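Side-chain contacts in ChrR-like cupin domain-containing protein (Ralstonia eutropha JMP134, PDB 3EBR), which is of unknown function but has the RmlC-like cupin fold and belongs to the ChrR-like cupin family: residues 138-143 and 152-157; 20-25 and 129-134. All blocks are in the same frame, centred on the assembly; numbering follows the deposited sequence.

Contact 1 of 2, residues 138-143 and 152-157; sequences DRYLNY and KDLSTF
Tyr140, on the C-terminal helix 133-146 of this cupin, reaches across to the loop 152-157, which follows the helix and pairs through the backbone of Leu154 with Ile36 of strand 30-37. Its side chain can be followed outward atom by atom. CB points at the loop, and chi1 (176°) sets CG opposite the backbone N, carrying the ring out from the helix toward the loop. From CG onward one face of the ring is covered by a methyl group: Leu154 CD1 sits 3.8 Å from the ring centroid and only 4° from the ring normal, a CH-pi contact over the middle of that face. CE1 and CZ are each 4.0 Å from that methyl. The leucine suits this place because its branched end puts one methyl squarely on the ring while its side chain crosses the tyrosine at about a right angle. Leu12 and Tyr33 also pack against Leu154. Further out, CE2 lies 3.5 Å from Lys152 O, which approaches obliquely. The phenol oxygen ends the side chain as a hydrogen-bond acceptor for the backbone: Lys152 N lies in the ring plane, at its edge, and donates to Tyr140 OH over 3.0 Å, fairly straight at an N-H...O angle of 161°. Of the Lys152 side chain, CB is the part that comes close, 3.7 Å from Tyr140 OH; the charged end leads away from the helix.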
ATOM      1  N   ASP A 138      13.227  18.306   2.133  1.00 45.22           N
ATOM      2  CA  ASP A 138      14.296  19.318   2.059  1.00 46.46           C
ATOM      3  C   ASP A 138      13.725  20.645   1.601  1.00 45.80           C
ATOM      4  O   ASP A 138      13.987  21.657   2.231  1.00 46.56           O
ATOM      5  CB  ASP A 138      15.456  18.918   1.114  1.00 48.19           C
ATOM      6  CG  ASP A 138      16.370  17.811   1.681  1.00 53.54           C
ATOM      7  OD1 ASP A 138      16.225  17.379   2.849  1.00 57.72           O
ATOM      8  OD2 ASP A 138      17.275  17.381   0.931  1.00 61.53           O
ATOM      9  N   ARG A 139      12.926  20.621   0.536  1.00 44.31           N
ATOM     10  CA  ARG A 139      12.285  21.829   0.006  1.00 43.82           C
ATOM     11  C   ARG A 139      11.321  22.452   1.037  1.00 43.29           C
ATOM     12  O   ARG A 139      11.389  23.653   1.276  1.00 42.79           O
ATOM     13  CB  ARG A 139      11.587  21.505  -1.319  1.00 44.32           C
ATOM     14  CG  ARG A 139      10.813  22.644  -1.976  1.00 42.03           C
ATOM     15  CD  ARG A 139      10.110  22.371  -3.294  1.00 43.54           C
ATOM     16  NE  ARG A 139      10.974  21.887  -4.367  1.00 44.12           N
ATOM     17  CZ  ARG A 139      11.320  20.615  -4.582  1.00 44.31           C
ATOM     18  NH1 ARG A 139      10.918  19.613  -3.795  1.00 47.53           N
ATOM     19  NH2 ARG A 139      12.111  20.335  -5.606  1.00 50.78           N
ATOM     20  N   TYR A 140      10.462  21.627   1.645  1.00 44.01           N
ATOM     21  CA  TYR A 140       9.508  22.091   2.669  1.00 43.80           C
ATOM     22  C   TYR A 140      10.238  22.744   3.853  1.00 43.61           C
ATOM     23  O   TYR A 140       9.911  23.869   4.226  1.00 44.53           O
ATOM     24  CB  TYR A 140       8.586  20.947   3.132  1.00 44.10           C
ATOM     25  CG  TYR A 140       7.658  21.353   4.259  1.00 45.03           C
ATOM     26  CD1 TYR A 140       6.523  22.131   4.010  1.00 44.38           C
ATOM     27  CD2 TYR A 140       7.916  20.964   5.580  1.00 41.44           C
ATOM     28  CE1 TYR A 140       5.671  22.524   5.051  1.00 45.00           C
ATOM     29  CE2 TYR A 140       7.074  21.353   6.625  1.00 43.05           C
ATOM     30  CZ  TYR A 140       5.950  22.126   6.356  1.00 43.72           C
ATOM     31  OH  TYR A 140       5.117  22.513   7.385  1.00 42.82           O
ATOM     32  N   LEU A 141      11.241  22.058   4.395  1.00 43.21           N
ATOM     33  CA  LEU A 141      12.042  22.588   5.514  1.00 42.94           C
ATOM     34  C   LEU A 141      12.934  23.784   5.109  1.00 43.55           C
ATOM     35  O   LEU A 141      13.133  24.669   5.938  1.00 45.70           O
ATOM     36  CB  LEU A 141      12.878  21.475   6.170  1.00 42.81           C
ATOM     37  CG  LEU A 141      12.125  20.320   6.851  1.00 38.52           C
ATOM     38  CD1 LEU A 141      13.100  19.233   7.265  1.00 29.27           C
ATOM     39  CD2 LEU A 141      11.311  20.800   8.049  1.00 35.02           C
ATOM     40  N   ASN A 142      13.480  23.803   3.883  1.00 44.55           N
ATOM     41  CA  ASN A 142      14.312  24.945   3.397  1.00 45.97           C
ATOM     42  C   ASN A 142      13.502  26.247   3.248  1.00 45.55           C
ATOM     43  O   ASN A 142      14.013  27.317   3.574  1.00 45.42           O
ATOM     44  CB  ASN A 142      15.054  24.645   2.068  1.00 47.18           C
ATOM     45  CG  ASN A 142      16.234  23.655   2.217  1.00 51.05           C
ATOM     46  OD1 ASN A 142      16.837  23.510   3.283  1.00 55.89           O
ATOM     47  ND2 ASN A 142      16.561  22.980   1.117  1.00 54.65           N
ATOM     48  N   TYR A 143      12.268  26.148   2.739  1.00 45.28           N
ATOM     49  CA  TYR A 143      11.368  27.312   2.591  1.00 45.80           C
ATOM     50  C   TYR A 143      10.934  27.829   3.948  1.00 47.01           C
ATOM     51  O   TYR A 143      10.880  29.046   4.147  1.00 48.12           O
ATOM     52  CB  TYR A 143      10.145  26.949   1.755  1.00 45.79           C
ATOM     53  CG  TYR A 143       9.067  28.011   1.565  1.00 45.19           C
ATOM     54  CD1 TYR A 143       8.060  28.208   2.522  1.00 47.06           C
ATOM     55  CD2 TYR A 143       9.007  28.774   0.400  1.00 47.42           C
ATOM     56  CE1 TYR A 143       7.064  29.177   2.346  1.00 47.00           C
ATOM     57  CE2 TYR A 143       8.008  29.744   0.213  1.00 47.77           C
ATOM     58  CZ  TYR A 143       7.045  29.939   1.191  1.00 47.13           C
ATOM     59  OH  TYR A 143       6.066  30.889   1.009  1.00 47.15           O
ATOM     60  N   LYS A 152       5.797  22.127  10.309  1.00 46.91           N
ATOM     61  CA  LYS A 152       4.977  21.040  10.857  1.00 45.92           C
ATOM     62  C   LYS A 152       5.602  19.704  10.510  1.00 45.63           C
ATOM     63  O   LYS A 152       6.350  19.607   9.541  1.00 44.72           O
ATOM     64  CB  LYS A 152       3.525  21.100  10.356  1.00 45.13           C
ATOM     65  CG  LYS A 152       2.711  22.135  11.079  1.00 48.60           C
ATOM     66  CD  LYS A 152       1.280  22.229  10.585  1.00 50.25           C
ATOM     67  CE  LYS A 152       0.431  22.990  11.599  1.00 50.99           C
ATOM     68  NZ  LYS A 152       0.966  24.344  11.942  1.00 54.00           N
ATOM     69  N   ASP A 153       5.282  18.686  11.312  1.00 46.89           N
ATOM     70  CA  ASP A 153       5.790  17.333  11.118  1.00 47.58           C
ATOM     71  C   ASP A 153       4.882  16.594  10.137  1.00 48.09           C
ATOM     72  O   ASP A 153       3.916  15.932  10.533  1.00 49.49           O
ATOM     73  CB  ASP A 153       5.897  16.579  12.456  1.00 47.82           C
ATOM     74  CG  ASP A 153       6.671  15.252  12.351  1.00 51.02           C
ATOM     75  OD1 ASP A 153       7.204  14.878  11.276  1.00 53.94           O
ATOM     76  OD2 ASP A 153       6.782  14.576  13.395  1.00 54.71           O
ATOM     77  N   LEU A 154       5.212  16.703   8.851  1.00 48.28           N
ATOM     78  CA  LEU A 154       4.474  16.009   7.794  1.00 48.43           C
ATOM     79  C   LEU A 154       4.897  14.510   7.727  1.00 51.79           C
ATOM     80  O   LEU A 154       4.247  13.718   7.033  1.00 52.57           O
ATOM     81  CB  LEU A 154       4.663  16.714   6.452  1.00 46.37           C
ATOM     82  CG  LEU A 154       4.350  18.211   6.394  1.00 40.60           C
ATOM     83  CD1 LEU A 154       4.566  18.680   4.970  1.00 37.18           C
ATOM     84  CD2 LEU A 154       2.944  18.560   6.859  1.00 33.86           C
ATOM     85  N   SER A 155       5.990  14.135   8.412  1.00 55.74           N
ATOM     86  CA  SER A 155       6.485  12.756   8.480  1.00 57.66           C
ATOM     87  C   SER A 155       5.562  11.840   9.288  1.00 59.49           C
ATOM     88  O   SER A 155       5.354  10.716   8.869  1.00 62.11           O
ATOM     89  CB  SER A 155       7.909  12.715   9.059  1.00 56.83           C
ATOM     90  N   THR A 156       5.023  12.301  10.423  1.00 62.32           N
ATOM     91  CA  THR A 156       4.108  11.485  11.263  1.00 64.97           C
ATOM     92  C   THR A 156       2.645  11.600  10.841  1.00 67.67           C
ATOM     93  O   THR A 156       2.262  12.556  10.149  1.00 66.87           O
ATOM     94  CB  THR A 156       4.146  11.849  12.783  1.00 64.30           C
ATOM     95  OG1 THR A 156       3.837  13.240  12.958  1.00 63.68           O
ATOM     96  CG2 THR A 156       5.479  11.575  13.369  1.00 64.60           C
ATOM     97  N   PHE A 157       1.861  10.614  11.302  1.00 70.66           N
ATOM     98  CA  PHE A 157       0.418  10.488  11.093  1.00 72.46           C
ATOM     99  C   PHE A 157      -0.192  10.736  12.465  1.00 73.80           C
ATOM    100  O   PHE A 157      -0.404   9.793  13.226  1.00 73.91           O
ATOM    101  CB  PHE A 157       0.062   9.109  10.535  1.00 72.26           C
ATOM    102  CG  PHE A 157       0.662   8.839   9.193  1.00 71.39           C
ATOM    103  CD1 PHE A 157       1.920   8.252   9.084  1.00 71.49           C
ATOM    104  CD2 PHE A 157      -0.025   9.179   8.036  1.00 69.91           C
ATOM    105  CE1 PHE A 157       2.484   8.014   7.839  1.00 72.37           C
ATOM    106  CE2 PHE A 157       0.534   8.950   6.786  1.00 71.74           C
ATOM    107  CZ  PHE A 157       1.787   8.365   6.686  1.00 73.13           C
TER

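Contact 2 of 2, residues 20-25 and 129-134; sequences MPFAPY and AVENWK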
HETATM    1  N   MSE A  20       4.520  26.999  -2.259  1.00 40.02           N
HETATM    2  CA  MSE A  20       5.925  27.325  -2.474  1.00 39.84           C
HETATM    3  C   MSE A  20       6.385  26.947  -3.875  1.00 40.84           C
HETATM    4  O   MSE A  20       5.890  25.970  -4.425  1.00 41.32           O
HETATM    5  CB  MSE A  20       6.780  26.618  -1.426  1.00 40.65           C
HETATM    6  CG  MSE A  20       6.679  25.073  -1.408  1.00 37.13           C
HETATM    7 SE   MSE A  20       7.739  24.263  -0.005  0.75 36.16          SE
HETATM    8  CE  MSE A  20       9.167  24.949  -0.468  1.00 42.61           C
ATOM      9  N   PRO A  21       7.349  27.699  -4.438  1.00 41.72           N
ATOM     10  CA  PRO A  21       7.830  27.389  -5.780  1.00 42.66           C
ATOM     11  C   PRO A  21       8.590  26.076  -5.778  1.00 43.70           C
ATOM     12  O   PRO A  21       9.239  25.745  -4.777  1.00 43.38           O
ATOM     13  CB  PRO A  21       8.765  28.552  -6.107  1.00 41.95           C
ATOM     14  CG  PRO A  21       9.110  29.147  -4.818  1.00 43.04           C
ATOM     15  CD  PRO A  21       8.056  28.855  -3.855  1.00 42.80           C
ATOM     16  N   PHE A  22       8.540  25.356  -6.900  1.00 44.57           N
ATOM     17  CA  PHE A  22       9.195  24.058  -7.035  1.00 44.92           C
ATOM     18  C   PHE A  22      10.694  24.335  -7.335  1.00 44.85           C
ATOM     19  O   PHE A  22      11.196  24.073  -8.434  1.00 45.25           O
ATOM     20  CB  PHE A  22       8.462  23.215  -8.102  1.00 45.50           C
ATOM     21  CG  PHE A  22       8.597  21.720  -7.907  1.00 46.00           C
ATOM     22  CD1 PHE A  22       9.744  21.040  -8.295  1.00 46.14           C
ATOM     23  CD2 PHE A  22       7.546  20.987  -7.348  1.00 47.76           C
ATOM     24  CE1 PHE A  22       9.854  19.655  -8.108  1.00 46.90           C
ATOM     25  CE2 PHE A  22       7.642  19.610  -7.167  1.00 48.48           C
ATOM     26  CZ  PHE A  22       8.802  18.942  -7.545  1.00 45.95           C
ATOM     27  N   ALA A  23      11.399  24.844  -6.317  1.00 44.47           N
ATOM     28  CA  ALA A  23      12.800  25.240  -6.404  1.00 44.01           C
ATOM     29  C   ALA A  23      13.725  24.032  -6.319  1.00 45.37           C
ATOM     30  O   ALA A  23      13.402  23.077  -5.617  1.00 46.27           O
ATOM     31  CB  ALA A  23      13.133  26.216  -5.293  1.00 42.46           C
ATOM     32  N   PRO A  24      14.907  24.080  -6.974  1.00 45.96           N
ATOM     33  CA  PRO A  24      15.502  25.145  -7.786  1.00 45.87           C
ATOM     34  C   PRO A  24      15.194  25.048  -9.297  1.00 45.32           C
ATOM     35  O   PRO A  24      15.818  25.766 -10.084  1.00 45.46           O
ATOM     36  CB  PRO A  24      16.998  24.931  -7.521  1.00 46.09           C
ATOM     37  CG  PRO A  24      17.133  23.439  -7.457  1.00 45.76           C
ATOM     38  CD  PRO A  24      15.806  22.904  -6.941  1.00 47.12           C
ATOM     39  N   TYR A  25      14.186  24.267  -9.689  1.00 45.02           N
ATOM     40  CA  TYR A  25      13.875  24.045 -11.105  1.00 45.01           C
ATOM     41  C   TYR A  25      12.952  25.072 -11.720  1.00 44.52           C
ATOM     42  O   TYR A  25      13.213  25.517 -12.835  1.00 45.33           O
ATOM     43  CB  TYR A  25      13.235  22.669 -11.301  1.00 45.39           C
ATOM     44  CG  TYR A  25      14.027  21.542 -10.683  1.00 47.30           C
ATOM     45  CD1 TYR A  25      15.274  21.163 -11.204  1.00 44.00           C
ATOM     46  CD2 TYR A  25      13.517  20.827  -9.597  1.00 44.06           C
ATOM     47  CE1 TYR A  25      16.001  20.109 -10.632  1.00 42.94           C
ATOM     48  CE2 TYR A  25      14.229  19.786  -9.029  1.00 47.36           C
ATOM     49  CZ  TYR A  25      15.467  19.427  -9.544  1.00 44.77           C
ATOM     50  OH  TYR A  25      16.141  18.381  -8.959  1.00 46.63           O
ATOM     51  N   ALA A 129      17.275  14.305 -12.916  1.00 44.26           N
ATOM     52  CA  ALA A 129      16.822  14.699 -11.584  1.00 43.89           C
ATOM     53  C   ALA A 129      15.920  13.641 -10.993  1.00 43.48           C
ATOM     54  O   ALA A 129      15.287  12.885 -11.730  1.00 43.96           O
ATOM     55  CB  ALA A 129      16.078  16.018 -11.655  1.00 43.85           C
ATOM     56  N   VAL A 130      15.887  13.590  -9.662  1.00 42.85           N
ATOM     57  CA  VAL A 130      15.059  12.660  -8.912  1.00 42.15           C
ATOM     58  C   VAL A 130      14.322  13.430  -7.827  1.00 41.80           C
ATOM     59  O   VAL A 130      14.944  14.237  -7.137  1.00 42.54           O
ATOM     60  CB  VAL A 130      15.869  11.550  -8.239  1.00 41.26           C
ATOM     61  CG1 VAL A 130      14.934  10.613  -7.490  1.00 40.69           C
ATOM     62  CG2 VAL A 130      16.663  10.777  -9.261  1.00 40.41           C
ATOM     63  N   GLU A 131      13.007  13.229  -7.731  1.00 40.83           N
ATOM     64  CA  GLU A 131      12.178  13.828  -6.689  1.00 40.18           C
ATOM     65  C   GLU A 131      11.585  12.698  -5.884  1.00 39.27           C
ATOM     66  O   GLU A 131      11.020  11.762  -6.455  1.00 37.25           O
ATOM     67  CB  GLU A 131      11.078  14.738  -7.230  1.00 40.49           C
ATOM     68  CG  GLU A 131      11.589  16.096  -7.652  1.00 47.41           C
ATOM     69  CD  GLU A 131      12.135  16.891  -6.495  1.00 51.15           C
ATOM     70  OE1 GLU A 131      11.429  16.993  -5.473  1.00 44.80           O
ATOM     71  OE2 GLU A 131      13.274  17.403  -6.619  1.00 53.49           O
ATOM     72  N   ASN A 132      11.719  12.812  -4.564  1.00 37.51           N
ATOM     73  CA  ASN A 132      11.243  11.822  -3.634  1.00 37.81           C
ATOM     74  C   ASN A 132      10.835  12.499  -2.346  1.00 38.95           C
ATOM     75  O   ASN A 132      10.820  13.732  -2.289  1.00 39.76           O
ATOM     76  CB  ASN A 132      12.343  10.761  -3.458  1.00 38.53           C
ATOM     77  CG  ASN A 132      13.675  11.320  -2.987  1.00 37.16           C
ATOM     78  OD1 ASN A 132      13.783  12.412  -2.425  1.00 36.90           O
ATOM     79  ND2 ASN A 132      14.715  10.540  -3.216  1.00 35.36           N
ATOM     80  N   TRP A 133      10.512  11.711  -1.324  1.00 40.01           N
ATOM     81  CA  TRP A 133      10.125  12.265  -0.030  1.00 40.18           C
ATOM     82  C   TRP A 133      11.251  13.106   0.601  1.00 40.48           C
ATOM     83  O   TRP A 133      10.952  14.062   1.314  1.00 40.50           O
ATOM     84  CB  TRP A 133       9.664  11.158   0.955  1.00 40.32           C
ATOM     85  CG  TRP A 133      10.734  10.314   1.549  1.00 37.83           C
ATOM     86  CD1 TRP A 133      11.150   9.091   1.126  1.00 40.58           C
ATOM     87  CD2 TRP A 133      11.522  10.634   2.701  1.00 37.20           C
ATOM     88  NE1 TRP A 133      12.155   8.628   1.938  1.00 39.12           N
ATOM     89  CE2 TRP A 133      12.405   9.556   2.915  1.00 39.25           C
ATOM     90  CE3 TRP A 133      11.568  11.734   3.572  1.00 38.99           C
ATOM     91  CZ2 TRP A 133      13.336   9.545   3.965  1.00 41.79           C
ATOM     92  CZ3 TRP A 133      12.499  11.732   4.611  1.00 40.06           C
ATOM     93  CH2 TRP A 133      13.367  10.641   4.804  1.00 40.90           C
ATOM     94  N   LYS A 134      12.517  12.707   0.384  1.00 40.73           N
ATOM     95  CA  LYS A 134      13.679  13.420   0.928  1.00 41.69           C
ATOM     96  C   LYS A 134      13.809  14.805   0.299  1.00 41.53           C
ATOM     97  O   LYS A 134      13.970  15.786   1.023  1.00 41.55           O
ATOM     98  CB  LYS A 134      14.983  12.626   0.746  1.00 41.85           C
ATOM     99  CG  LYS A 134      15.032  11.315   1.500  1.00 44.74           C
ATOM    100  CD  LYS A 134      16.363  10.597   1.334  1.00 44.65           C
ATOM    101  CE  LYS A 134      16.474   9.430   2.318  1.00 49.86           C
ATOM    102  NZ  LYS A 134      17.771   8.705   2.181  1.00 51.32           N
TER
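Two aromatic rings, Phe22 and Tyr25, meet the carboxylate arm of Glu131. The Tyr25 ring carries Pro24 CD on one face, displaced toward the rim, and receives Glu131 OE2 at its edge, 3.5 Å from CE2. OE2 lies in the plane of the ring and so meets its positively polarised C-H rim; the carboxylate plane is turned 83° from the ring. Phe22 has Tyr25 CD2 and Glu131 CG at its edge, in plane, with its CZ 4.0 Å from Glu131 CG. Glu131 OE1 approaches this ring obliquely, 3.9 Å from CZ. In the cupin fold this contact joins the turn after strand 20-21, at the border of one sheet, to strand 127-131, at the border of the other. Phe22 is the centre of an inverse gamma turn there, and a cis peptide bond precedes Pro24. Glu131 bends at chi2 (-64°), turning its carboxylate so that OE1 faces Phe22 and OE2 faces Tyr25. A carboxylate suits this buried place because OE1 is also hydrogen-bonded to Thr135 OG1 and salt-bridged to Arg139 NH1. Ala129, two residues back on the same side of the strand, is small enough to let the phenol in: its CB lies 3.6 Å from Tyr25 OH.

Helix 133-146 ties the two contacts together, their centres about 13 Å apart. It starts one residue, the N-cap Asn132, after the strand of contact 2 and supplies Tyr140 to contact 1. Arg139, the neighbour of Tyr140, diverges from it: its NH1 makes a salt bridge with Glu131 OE1 at 3.2 Å, its NE lies 3.0 Å from Ala23 O, a probable hydrogen bond, and its guanidinium forms a cation-pi contact with Phe22. Consecutive helix residues thus serve different contacts, the arginine toward 20-25 and 129-134, the tyrosine toward 152-157. A bound PEG molecule, probably from the crystallisation liquor, lies about 3 Å from the side chain of Tyr25 in contact 2.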